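Uncharacterized protein (Bacteroides ovatus, PDB 4ID2) is of unknown function and belongs to the DUF4738 family, folding into a largely beta, barrel-like structure. Local coordinates at residues K115-Q119 with G120-A124. Sequence-based numbering, arbitrary orientation.
Sequences KTTPQ and GIVYA
K115 and V122 form the last antiparallel hydrogen-bonded pair before the chain turns through T117-G120, closing the hairpin of strands 107-116 and 121-128. Two backbone bonds hold this pair: V122 N donates to K115 O at 2.7 Å, with a C=O...N angle of 168°, and K115 N donates to V122 O at 3.1 Å. At the turn, G120 O accepts twice from T117. T117 N reaches G120 O at 2.9 Å and T117 OG1 reaches G120 O at 3.2 Å, from opposite faces of the carbonyl plane. A chi1 of 72° sets OG1 between the backbone N and the carbonyl carbon, pointing it at G120 while the methyl stays beside N. A valine in place of T117 would probably cost G120 O its hydroxyl donor, leaving the backbone amide to hold that carbonyl from one face.

That methyl makes one of two apolar contacts: T117 CG2 meets V122 CG2 at 3.7 Å, the two side chains crossing at about a right angle. In the non-hydrogen-bonded pair T116-I121, T116 CG2 lies 4.2 Å from I121 CG1, and both side chains pack on F38 and F40 of strand 33-40.

K115 extends to a salt bridge with E109 of the second subunit. Two donors from one residue thus fix the G120 carbonyl at the turn, while the K115 ammonium ties this hairpin end to the assembly.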
# COMPACT_ATOMS: atom_id res chain seq x y z
N LYS A 115 3.87 -2.62 18.90
CA LYS A 115 5.27 -2.67 19.32
C LYS A 115 5.63 -1.46 20.16
O LYS A 115 4.81 -0.56 20.34
CB LYS A 115 6.18 -2.72 18.06
CG LYS A 115 6.16 -1.45 17.20
CD LYS A 115 6.76 -1.69 15.83
CE LYS A 115 6.80 -0.45 14.97
NZ LYS A 115 7.28 -0.75 13.59
N THR A 116 6.87 -1.44 20.65
CA THR A 116 7.45 -0.31 21.38
C THR A 116 8.56 0.27 20.52
O THR A 116 9.32 -0.49 19.92
CB THR A 116 7.97 -0.72 22.75
OG1 THR A 116 8.85 -1.84 22.62
CG2 THR A 116 6.86 -1.02 23.73
N THR A 117 8.65 1.60 20.46
CA THR A 117 9.68 2.32 19.70
C THR A 117 10.29 3.38 20.61
O THR A 117 9.72 3.64 21.67
CB THR A 117 9.05 2.94 18.43
OG1 THR A 117 8.23 4.05 18.79
CG2 THR A 117 8.24 1.94 17.61
N PRO A 118 11.39 4.05 20.22
CA PRO A 118 11.94 5.12 21.09
C PRO A 118 10.93 6.25 21.35
O PRO A 118 10.98 6.87 22.41
CB PRO A 118 13.16 5.62 20.31
CG PRO A 118 13.51 4.51 19.38
CD PRO A 118 12.20 3.89 19.00
N GLN A 119 10.00 6.48 20.40
CA GLN A 119 8.95 7.49 20.55
C GLN A 119 7.99 7.08 21.66
O GLN A 119 7.79 7.84 22.61
CB GLN A 119 8.17 7.71 19.23
CG GLN A 119 8.84 8.70 18.27
CD GLN A 119 10.15 8.22 17.70
OE1 GLN A 119 10.38 7.01 17.52
NE2 GLN A 119 11.05 9.15 17.37
N GLY A 120 7.45 5.88 21.55
CA GLY A 120 6.53 5.36 22.55
C GLY A 120 5.96 3.99 22.22
O GLY A 120 6.51 3.25 21.39
N ILE A 121 4.85 3.65 22.88
CA ILE A 121 4.13 2.40 22.71
C ILE A 121 3.23 2.57 21.51
O ILE A 121 2.37 3.44 21.54
CB ILE A 121 3.33 2.09 24.01
CG1 ILE A 121 4.28 1.99 25.23
CG2 ILE A 121 2.51 0.80 23.86
CD1 ILE A 121 3.62 2.18 26.53
N VAL A 122 3.40 1.75 20.46
CA VAL A 122 2.63 1.87 19.23
C VAL A 122 1.51 0.83 19.18
O VAL A 122 1.75 -0.35 19.42
CB VAL A 122 3.54 1.75 17.99
CG1 VAL A 122 2.74 1.87 16.69
CG2 VAL A 122 4.65 2.80 18.03
N TYR A 123 0.30 1.29 18.83
CA TYR A 123 -0.88 0.46 18.64
C TYR A 123 -1.29 0.49 17.20
O TYR A 123 -1.28 1.57 16.60
CB TYR A 123 -2.06 0.94 19.49
CG TYR A 123 -1.92 0.64 20.97
CD1 TYR A 123 -1.10 1.42 21.78
CD2 TYR A 123 -2.62 -0.40 21.56
CE1 TYR A 123 -0.94 1.12 23.13
CE2 TYR A 123 -2.47 -0.70 22.91
CZ TYR A 123 -1.65 0.08 23.70
OH TYR A 123 -1.50 -0.20 25.03
N ALA A 124 -1.66 -0.65 16.63
CA ALA A 124 -2.18 -0.69 15.27
C ALA A 124 -3.66 -0.45 15.39
O ALA A 124 -4.28 -1.01 16.29
CB ALA A 124 -1.89 -2.04 14.62